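Side-chain contacts in Mannose/sialic acid-binding lectin (PDB 3A0C), which probably binds carbohydrate, as expected of a mannose-binding lectin with the bulb-type (beta-prism II) fold: residues Y22-Q27 with F32-S37; K39-S44 with Q91-V96; G52-L57 with Q68-I73. All blocks are in the same frame, centred on the assembly; numbering follows the deposited sequence.

Interaction 1 (Y22-Q27 with F32-S37). Unlike the reference sequence in segment 22-27: Gln27 (reference Pro).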
loop_
_atom_site.group_PDB
_atom_site.type_symbol
_atom_site.label_atom_id
_atom_site.label_comp_id
_atom_site.label_asym_id
_atom_site.label_seq_id
_atom_site.Cartn_x
_atom_site.Cartn_y
_atom_site.Cartn_z
ATOM N N TYR A 22 14.610 -0.922 -3.545
ATOM C CA TYR A 22 13.960 0.382 -3.616
ATOM C C TYR A 22 13.769 1.081 -2.267
ATOM O O TYR A 22 13.388 0.458 -1.279
ATOM C CB TYR A 22 12.607 0.219 -4.328
ATOM C CG TYR A 22 12.701 -0.522 -5.652
ATOM C CD1 TYR A 22 11.608 -1.230 -6.155
ATOM C CD2 TYR A 22 13.883 -0.521 -6.394
ATOM C CE1 TYR A 22 11.688 -1.923 -7.357
ATOM C CE2 TYR A 22 13.972 -1.199 -7.604
ATOM C CZ TYR A 22 12.872 -1.900 -8.075
ATOM O OH TYR A 22 12.951 -2.568 -9.273
ATOM N N ARG A 23 14.038 2.386 -2.256
ATOM C CA ARG A 23 13.893 3.218 -1.065
ATOM C C ARG A 23 13.394 4.611 -1.452
ATOM O O ARG A 23 14.037 5.327 -2.211
ATOM C CB ARG A 23 15.228 3.387 -0.336
ATOM C CG ARG A 23 16.219 2.269 -0.537
ATOM C CD ARG A 23 17.571 2.845 -0.974
ATOM N NE ARG A 23 18.687 1.946 -0.673
ATOM C CZ ARG A 23 19.965 2.255 -0.861
ATOM N NH1 ARG A 23 20.298 3.439 -1.357
ATOM N NH2 ARG A 23 20.910 1.388 -0.529
ATOM N N LEU A 24 12.246 4.985 -0.911
ATOM C CA LEU A 24 11.648 6.281 -1.169
ATOM C C LEU A 24 11.898 7.085 0.097
ATOM O O LEU A 24 11.279 6.825 1.128
ATOM C CB LEU A 24 10.150 6.117 -1.399
ATOM C CG LEU A 24 9.385 7.379 -1.761
ATOM C CD1 LEU A 24 9.918 7.969 -3.061
ATOM C CD2 LEU A 24 7.926 7.033 -1.886
ATOM N N ILE A 25 12.787 8.068 0.006
ATOM C CA ILE A 25 13.155 8.868 1.165
ATOM C C ILE A 25 12.858 10.369 1.148
ATOM O O ILE A 25 12.961 11.043 0.118
ATOM C CB ILE A 25 14.666 8.670 1.483
ATOM C CG1 ILE A 25 15.056 9.464 2.732
ATOM C CG2 ILE A 25 15.509 9.132 0.318
ATOM C CD1 ILE A 25 16.444 9.163 3.237
ATOM N N MET A 26 12.469 10.880 2.315
ATOM C CA MET A 26 12.194 12.300 2.500
ATOM C C MET A 26 13.489 12.823 3.109
ATOM O O MET A 26 13.672 12.791 4.320
ATOM C CB MET A 26 11.027 12.496 3.468
ATOM C CG MET A 26 10.712 13.946 3.808
ATOM S SD MET A 26 10.176 14.961 2.414
ATOM C CE MET A 26 11.730 15.801 1.986
ATOM N N GLN A 27 14.387 13.294 2.254
ATOM C CA GLN A 27 15.692 13.776 2.685
ATOM C C GLN A 27 15.692 15.060 3.485
ATOM O O GLN A 27 14.703 15.788 3.527
ATOM C CB GLN A 27 16.588 13.940 1.469
ATOM C CG GLN A 27 16.886 12.620 0.785
ATOM C CD GLN A 27 17.551 12.797 -0.553
ATOM O OE1 GLN A 27 17.945 11.827 -1.191
ATOM N NE2 GLN A 27 17.668 14.044 -0.998
ATOM N N PHE A 32 12.457 14.985 -2.175
ATOM C CA PHE A 32 11.788 13.697 -2.029
ATOM C C PHE A 32 12.207 12.861 -3.232
ATOM O O PHE A 32 11.746 13.090 -4.355
ATOM C CB PHE A 32 10.269 13.886 -1.993
ATOM C CG PHE A 32 9.513 12.628 -1.712
ATOM C CD1 PHE A 32 9.840 11.844 -0.613
ATOM C CD2 PHE A 32 8.472 12.224 -2.543
ATOM C CE1 PHE A 32 9.147 10.674 -0.342
ATOM C CE2 PHE A 32 7.765 11.045 -2.279
ATOM C CZ PHE A 32 8.105 10.272 -1.178
ATOM N N VAL A 33 13.085 11.888 -2.993
ATOM C CA VAL A 33 13.610 11.060 -4.069
ATOM C C VAL A 33 13.520 9.536 -3.908
ATOM O O VAL A 33 13.589 8.989 -2.803
ATOM C CB VAL A 33 15.085 11.485 -4.368
ATOM C CG1 VAL A 33 15.720 12.065 -3.126
ATOM C CG2 VAL A 33 15.889 10.308 -4.862
ATOM N N LEU A 34 13.361 8.863 -5.042
ATOM C CA LEU A 34 13.264 7.406 -5.098
ATOM C C LEU A 34 14.608 6.821 -5.505
ATOM O O LEU A 34 15.133 7.165 -6.556
ATOM C CB LEU A 34 12.197 6.998 -6.122
ATOM C CG LEU A 34 12.061 5.521 -6.476
ATOM C CD1 LEU A 34 11.807 4.689 -5.236
ATOM C CD2 LEU A 34 10.919 5.368 -7.449
ATOM N N TYR A 35 15.169 5.945 -4.674
ATOM C CA TYR A 35 16.453 5.325 -4.977
ATOM C C TYR A 35 16.336 3.878 -5.403
ATOM O O TYR A 35 15.526 3.126 -4.864
ATOM C CB TYR A 35 17.375 5.394 -3.770
ATOM C CG TYR A 35 17.918 6.776 -3.536
ATOM C CD1 TYR A 35 18.939 7.283 -4.330
ATOM C CD2 TYR A 35 17.391 7.590 -2.540
ATOM C CE1 TYR A 35 19.429 8.579 -4.143
ATOM C CE2 TYR A 35 17.868 8.886 -2.340
ATOM C CZ TYR A 35 18.888 9.373 -3.153
ATOM O OH TYR A 35 19.343 10.661 -3.010
ATOM N N ASP A 36 17.155 3.496 -6.378
ATOM C CA ASP A 36 17.191 2.128 -6.879
ATOM C C ASP A 36 18.643 1.699 -6.759
ATOM O O ASP A 36 19.466 2.056 -7.593
ATOM C CB ASP A 36 16.760 2.072 -8.346
ATOM C CG ASP A 36 16.701 0.647 -8.885
ATOM O OD1 ASP A 36 17.276 -0.263 -8.241
ATOM O OD2 ASP A 36 16.091 0.442 -9.956
ATOM N N SER A 37 18.950 0.944 -5.709
ATOM C CA SER A 37 20.315 0.483 -5.446
ATOM C C SER A 37 21.328 1.626 -5.343
ATOM O O SER A 37 22.481 1.474 -5.755
ATOM C CB SER A 37 20.776 -0.488 -6.533
ATOM O OG SER A 37 20.096 -1.723 -6.438
#

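Interaction 2 (K39-S44 with Q91-V96)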
loop_
_atom_site.group_PDB
_atom_site.type_symbol
_atom_site.label_atom_id
_atom_site.label_comp_id
_atom_site.label_asym_id
_atom_site.label_seq_id
_atom_site.Cartn_x
_atom_site.Cartn_y
_atom_site.Cartn_z
ATOM N N LYS A 39 20.924 4.519 -6.835
ATOM C CA LYS A 39 20.746 5.377 -8.001
ATOM C C LYS A 39 19.411 6.109 -7.938
ATOM O O LYS A 39 18.358 5.480 -7.818
ATOM C CB LYS A 39 20.800 4.529 -9.289
ATOM C CG LYS A 39 19.898 5.036 -10.437
ATOM C CD LYS A 39 19.658 3.954 -11.496
ATOM C CE LYS A 39 18.507 4.312 -12.447
ATOM N NZ LYS A 39 18.760 5.545 -13.260
ATOM N N PRO A 40 19.434 7.450 -7.999
ATOM C CA PRO A 40 18.170 8.187 -7.955
ATOM C C PRO A 40 17.435 8.038 -9.295
ATOM O O PRO A 40 17.921 8.499 -10.331
ATOM C CB PRO A 40 18.616 9.621 -7.674
ATOM C CG PRO A 40 19.979 9.683 -8.274
ATOM C CD PRO A 40 20.584 8.365 -7.885
ATOM N N VAL A 41 16.276 7.373 -9.269
ATOM C CA VAL A 41 15.471 7.151 -10.475
ATOM C C VAL A 41 14.302 8.124 -10.545
ATOM O O VAL A 41 13.661 8.251 -11.586
ATOM C CB VAL A 41 14.895 5.715 -10.525
ATOM C CG1 VAL A 41 16.006 4.707 -10.353
ATOM C CG2 VAL A 41 13.823 5.539 -9.447
ATOM N N TRP A 42 14.014 8.797 -9.435
ATOM C CA TRP A 42 12.917 9.766 -9.391
ATOM C C TRP A 42 13.079 10.740 -8.222
ATOM O O TRP A 42 13.647 10.381 -7.189
ATOM C CB TRP A 42 11.562 9.050 -9.268
ATOM C CG TRP A 42 10.403 10.001 -9.381
ATOM C CD1 TRP A 42 9.732 10.353 -10.522
ATOM C CD2 TRP A 42 9.827 10.778 -8.319
ATOM N NE1 TRP A 42 8.775 11.304 -10.234
ATOM C CE2 TRP A 42 8.814 11.583 -8.892
ATOM C CE3 TRP A 42 10.071 10.871 -6.941
ATOM C CZ2 TRP A 42 8.043 12.472 -8.132
ATOM C CZ3 TRP A 42 9.305 11.755 -6.184
ATOM C CH2 TRP A 42 8.301 12.546 -6.785
ATOM N N ALA A 43 12.571 11.962 -8.384
ATOM C CA ALA A 43 12.665 12.966 -7.327
ATOM C C ALA A 43 11.697 14.118 -7.541
ATOM O O ALA A 43 11.289 14.391 -8.674
ATOM C CB ALA A 43 14.093 13.495 -7.239
ATOM N N SER A 44 11.315 14.772 -6.446
ATOM C CA SER A 44 10.415 15.920 -6.509
ATOM C C SER A 44 11.224 17.150 -6.934
ATOM O O SER A 44 10.661 18.198 -7.223
ATOM C CB SER A 44 9.765 16.174 -5.151
ATOM O OG SER A 44 10.754 16.426 -4.177
ATOM N N GLN A 91 6.915 -3.058 -5.654
ATOM C CA GLN A 91 8.018 -3.893 -6.090
ATOM C C GLN A 91 8.336 -3.676 -7.580
ATOM O O GLN A 91 9.417 -4.048 -8.040
ATOM C CB GLN A 91 7.706 -5.364 -5.827
ATOM C CG GLN A 91 8.019 -5.814 -4.408
ATOM C CD GLN A 91 7.685 -7.290 -4.152
ATOM O OE1 GLN A 91 8.224 -8.192 -4.799
ATOM N NE2 GLN A 91 6.790 -7.536 -3.201
ATOM N N ASP A 92 7.405 -3.083 -8.333
ATOM C CA ASP A 92 7.642 -2.803 -9.759
ATOM C C ASP A 92 8.286 -1.415 -9.867
ATOM O O ASP A 92 8.453 -0.849 -10.943
ATOM C CB ASP A 92 6.333 -2.898 -10.570
ATOM C CG ASP A 92 5.447 -1.670 -10.450
ATOM O OD1 ASP A 92 5.638 -0.846 -9.538
ATOM O OD2 ASP A 92 4.527 -1.536 -11.286
ATOM N N ARG A 93 8.647 -0.892 -8.700
ATOM C CA ARG A 93 9.304 0.394 -8.545
ATOM C C ARG A 93 8.454 1.640 -8.784
ATOM O O ARG A 93 8.965 2.760 -8.702
ATOM C CB ARG A 93 10.566 0.458 -9.417
ATOM C CG ARG A 93 11.706 1.249 -8.751
ATOM C CD ARG A 93 12.920 1.402 -9.653
ATOM N NE ARG A 93 12.588 2.131 -10.872
ATOM C CZ ARG A 93 13.450 2.402 -11.847
ATOM N NH1 ARG A 93 14.713 2.016 -11.769
ATOM N NH2 ARG A 93 13.038 3.049 -12.917
ATOM N N ASN A 94 7.170 1.470 -9.071
ATOM C CA ASN A 94 6.305 2.627 -9.289
ATOM C C ASN A 94 5.772 3.037 -7.919
ATOM O O ASN A 94 5.532 2.192 -7.079
ATOM C CB ASN A 94 5.145 2.263 -10.239
ATOM C CG ASN A 94 4.414 3.492 -10.815
ATOM O OD1 ASN A 94 4.810 4.635 -10.628
ATOM N ND2 ASN A 94 3.339 3.234 -11.535
ATOM N N VAL A 95 5.629 4.339 -7.692
ATOM C CA VAL A 95 5.110 4.875 -6.435
ATOM C C VAL A 95 3.735 5.453 -6.731
ATOM O O VAL A 95 3.606 6.466 -7.418
ATOM C CB VAL A 95 6.026 5.974 -5.883
ATOM C CG1 VAL A 95 5.376 6.634 -4.678
ATOM C CG2 VAL A 95 7.386 5.363 -5.512
ATOM N N VAL A 96 2.709 4.801 -6.185
ATOM C CA VAL A 96 1.319 5.151 -6.439
ATOM C C VAL A 96 0.472 5.544 -5.228
ATOM O O VAL A 96 0.639 5.018 -4.125
ATOM C CB VAL A 96 0.619 3.951 -7.138
ATOM C CG1 VAL A 96 -0.724 4.360 -7.688
ATOM C CG2 VAL A 96 1.521 3.392 -8.223
#

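Interaction 3 (G52-L57 with Q68-I73)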
loop_
_atom_site.group_PDB
_atom_site.type_symbol
_atom_site.label_atom_id
_atom_site.label_comp_id
_atom_site.label_asym_id
_atom_site.label_seq_id
_atom_site.Cartn_x
_atom_site.Cartn_y
_atom_site.Cartn_z
ATOM N N GLY A 52 13.806 20.860 7.452
ATOM C CA GLY A 52 12.874 20.102 8.256
ATOM C C GLY A 52 11.607 19.723 7.516
ATOM O O GLY A 52 10.526 19.771 8.084
ATOM N N CYS A 53 11.733 19.347 6.252
ATOM C CA CYS A 53 10.566 18.946 5.466
ATOM C C CYS A 53 9.965 17.594 5.879
ATOM O O CYS A 53 10.634 16.747 6.483
ATOM C CB CYS A 53 10.910 18.875 3.974
ATOM S SG CYS A 53 10.964 20.478 3.117
ATOM N N ARG A 54 8.687 17.427 5.546
ATOM C CA ARG A 54 7.940 16.204 5.806
ATOM C C ARG A 54 7.015 16.017 4.612
ATOM O O ARG A 54 6.599 16.984 3.992
ATOM C CB ARG A 54 7.112 16.313 7.085
ATOM C CG ARG A 54 6.026 17.365 7.051
ATOM C CD ARG A 54 5.282 17.429 8.376
ATOM N NE ARG A 54 4.654 18.731 8.601
ATOM C CZ ARG A 54 3.491 19.106 8.085
ATOM N NH1 ARG A 54 2.801 18.280 7.306
ATOM N NH2 ARG A 54 3.019 20.311 8.350
ATOM N N LEU A 55 6.725 14.772 4.270
ATOM C CA LEU A 55 5.833 14.484 3.157
ATOM C C LEU A 55 4.536 13.998 3.771
ATOM O O LEU A 55 4.492 12.939 4.382
ATOM C CB LEU A 55 6.422 13.394 2.256
ATOM C CG LEU A 55 5.503 12.985 1.098
ATOM C CD1 LEU A 55 5.741 13.872 -0.119
ATOM C CD2 LEU A 55 5.746 11.530 0.763
ATOM N N THR A 56 3.475 14.770 3.613
ATOM C CA THR A 56 2.202 14.406 4.186
ATOM C C THR A 56 1.204 14.002 3.112
ATOM O O THR A 56 1.088 14.675 2.086
ATOM C CB THR A 56 1.601 15.588 4.983
ATOM O OG1 THR A 56 2.551 16.056 5.946
ATOM C CG2 THR A 56 0.350 15.166 5.701
ATOM N N LEU A 57 0.516 12.881 3.336
ATOM C CA LEU A 57 -0.543 12.447 2.428
ATOM C C LEU A 57 -1.864 12.743 3.174
ATOM O O LEU A 57 -2.194 12.083 4.149
ATOM C CB LEU A 57 -0.443 10.947 2.107
ATOM C CG LEU A 57 -1.609 10.382 1.269
ATOM C CD1 LEU A 57 -1.685 11.113 -0.047
ATOM C CD2 LEU A 57 -1.435 8.900 1.027
ATOM N N GLN A 68 9.822 23.371 7.376
ATOM C CA GLN A 68 9.678 23.436 8.826
ATOM C C GLN A 68 8.731 24.550 9.251
ATOM O O GLN A 68 8.228 24.538 10.377
ATOM C CB GLN A 68 11.048 23.633 9.483
ATOM C CG GLN A 68 11.163 23.028 10.873
ATOM C CD GLN A 68 12.599 23.027 11.394
ATOM O OE1 GLN A 68 13.204 24.081 11.597
ATOM N NE2 GLN A 68 13.148 21.837 11.605
ATOM N N SER A 69 8.488 25.507 8.354
ATOM C CA SER A 69 7.582 26.627 8.632
ATOM C C SER A 69 6.209 26.415 8.000
ATOM O O SER A 69 5.445 27.362 7.828
ATOM C CB SER A 69 8.170 27.942 8.112
ATOM O OG SER A 69 9.423 28.208 8.719
ATOM N N ASN A 70 5.901 25.163 7.666
ATOM C CA ASN A 70 4.631 24.790 7.052
ATOM C C ASN A 70 4.347 25.403 5.690
ATOM O O ASN A 70 3.185 25.593 5.329
ATOM C CB ASN A 70 3.452 25.097 7.983
ATOM C CG ASN A 70 3.173 23.971 8.963
ATOM O OD1 ASN A 70 3.631 22.841 8.777
ATOM N ND2 ASN A 70 2.406 24.271 10.006
ATOM N N ARG A 71 5.399 25.704 4.933
ATOM C CA ARG A 71 5.233 26.270 3.593
ATOM C C ARG A 71 5.082 25.139 2.579
ATOM O O ARG A 71 5.804 24.139 2.651
ATOM C CB ARG A 71 6.442 27.131 3.214
ATOM C CG ARG A 71 6.798 28.178 4.258
ATOM C CD ARG A 71 7.474 29.394 3.647
ATOM N NE ARG A 71 6.634 30.028 2.623
ATOM C CZ ARG A 71 6.837 31.254 2.134
ATOM N NH1 ARG A 71 7.853 31.996 2.577
ATOM N NH2 ARG A 71 6.032 31.737 1.191
ATOM N N VAL A 72 4.145 25.296 1.644
ATOM C CA VAL A 72 3.901 24.284 0.608
ATOM C C VAL A 72 5.015 24.301 -0.417
ATOM O O VAL A 72 4.987 25.079 -1.357
ATOM C CB VAL A 72 2.567 24.523 -0.137
ATOM C CG1 VAL A 72 2.385 23.469 -1.244
ATOM C CG2 VAL A 72 1.410 24.475 0.850
ATOM N N ILE A 73 5.994 23.429 -0.227
ATOM C CA ILE A 73 7.148 23.338 -1.119
ATOM C C ILE A 73 6.859 22.552 -2.408
ATOM O O ILE A 73 7.428 22.847 -3.461
ATOM C CB ILE A 73 8.340 22.659 -0.391
ATOM C CG1 ILE A 73 8.756 23.490 0.829
ATOM C CG2 ILE A 73 9.492 22.440 -1.347
ATOM C CD1 ILE A 73 9.095 24.905 0.543
#

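Interaction 1 (Y22-Q27 with F32-S37)
The antiparallel hairpin of a bulb-lectin sheet carries here the sequence pattern QxDxNxVxY, which holds mannose in relatives, and its first and last members, Gln27 and Tyr35, meet directly. Tyr35 OH donates to Gln27 OE1 over 2.6 Å, lying in the plane of the amide carbonyl. Gln27 runs extended beyond CG, which brings its oxygen to the ring edge; the phenol and amide planes are 30° apart. Gln27, a proline in the reference sequence, gives its NE2 to Asp29 in the turn. Val33 packs beside the pair: CG2 rests on one face of the Tyr35 ring, 3.5 Å above its plane, and CG1 lies against the Gln27 amide. Ile25 CG2 reaches the ring edge, 3.6 Å from Tyr35 CE2.

On the opposite face Leu24 and Phe32 interlock. With CG anti to its backbone N (chi1 -174°), Phe32 swings across the hairpin until CZ is 3.2 Å from Leu24 CG, a tight fit. Met26 SD makes a Met-aromatic contact, 5.4 Å from the centroid of the Phe32 ring and oblique to it. At the far end Asp36 OD1 meets the edge of the Tyr22 ring at CE2, while OD2 forms a salt bridge with Arg93.

Backbone bonds join Arg23 to Tyr35 and Ile25 to Val33 in both directions. Leu24, Met26, Phe32 and Leu34 are buried on one face; on the other, the bond directs the Tyr35 hydroxyl toward Gln27 while Val33 and Ile25 help hold the ring, consistent with a sugar site.

Interaction 2 (K39-S44 with Q91-V96)
Val41 sits over one face of the Arg93 guanidinium, with CB above the centre of the group and 3.8 Å from its plane. The two side chains arrive from opposite directions, and the valine branches spread over the flat surface. Val41 CG1, anti to its own carbonyl carbon (chi1 -53°), leans over Arg93 NH1 at 3.3 Å, and Val41 CG2 lies 3.9 Å from Arg93 NE. A branched, apolar residue suits this place because it can cover the weakly hydrated face of a guanidinium while leaving its N-H edges for polar partners. Lys39 brushes the border, its CE 4.5 Å from Arg93 NH1; its NZ stays 5.6 Å from that nitrogen, so the like charges do not touch.

Asp36 OD2, on strand 32-36, forms a salt bridge with Arg93 NH1 and helps to orient the guanidinium. Tyr22 packs against the arginine as well, so Arg93 lies against the start of strand 22-26 and the end of strand 32-36. Val41 belongs to a classic beta bulge, in which Val41 and Trp42 both face Leu34, and which probably helps turn the partly exposed valine toward the arginine.

Arg93 belongs to a turn within a second copy of the QxDxNxVxY pattern of bulb lectins, running from Gln90 through Asp92, Asn94 and Val96. Asp92 OD1 takes the backbone N of Asn94 at 2.8 Å (161°), an Asx turn, and also meets Gln90 NE2. The turn and the strand after it also meet the second subunit: Asn94 OD1 accepts from Gly106 N of the second subunit, Arg93 O meets Ser107 OG of that subunit, and Val96 pairs with one of its strands.

Interaction 3 (G52-L57 with Q68-I73)
Cys53 and Ile73 form the buried, apolar side of this contact, whereas Arg54 and Asn70 reach across its solvent side. Cys53 SG, committed to the disulfide with Cys30, comes within 4.4 Å of Ile73 CG1. That touch is light, and the close packing comes from neighbours: Cys53 is buried and also packs on Ile65 of the strand between. Sulfur and a branched aliphatic chain suit that place, since neither brings a polar atom needing a partner.

The other side is polar and more loosely held. Arg54 NH2 approaches Asn70 OD1 at 2.6 Å, but the N-H points poorly (126°) and the bond is weak; the guanidinium and amide planes stand 87° apart. A second bond, also bent, may help steady the arginine: Arg54 NH1 donates to Thr56 OG1 at 2.6 Å, the hydroxyl lying almost in the guanidinium plane. Arg54 gets there by placing CG between its backbone N and carbonyl carbon (chi1 64°) and then running straight out to NE, above its own strand. A long, charged chain fits here because it can span from the strand to the turn. Asn70 has the positive phi that asparagine tolerates well. Nearby, the exposed Gln68 lies beside Gly52, NE2 3.8 Å from Gly52 CA; Gly52 too has positive phi, and having no side chain lets the amide lie close. The backbones only pack here, Gly52 O and Gln68 N being 3.7 Å apart.

Around the turn, Asp67 OD1 receives the backbone N of Arg71. The arrangement is that of one four-stranded antiparallel sheet of a beta-prism II domain, where the turn joining strands 63-66 and 72-75 folds beside the start of strand 54-57.

In the fold
From the N terminus, interaction 1 comes first, closing over the four residues between 22-27 and 32-37. The chain then continues into strand 39-43, the next strand of that sheet, where interaction 2 opens; it closes only at 91-96, after a loop of 46 residues. Interaction 3 is nested inside that loop and closes the shorter excursion through strand 63-66. Interaction 2 thus ties the sheet of strands 15-18 to 39-43 to the one with strands 86-89 and 95-104, whereas interaction 3 lies within the remaining sheet; the centres of interactions 2 and 3 are about 20 Å apart. Interaction 1 touches both: Met26 and Phe32 pack on Leu55, and backbone bonds join it to strand 39-43.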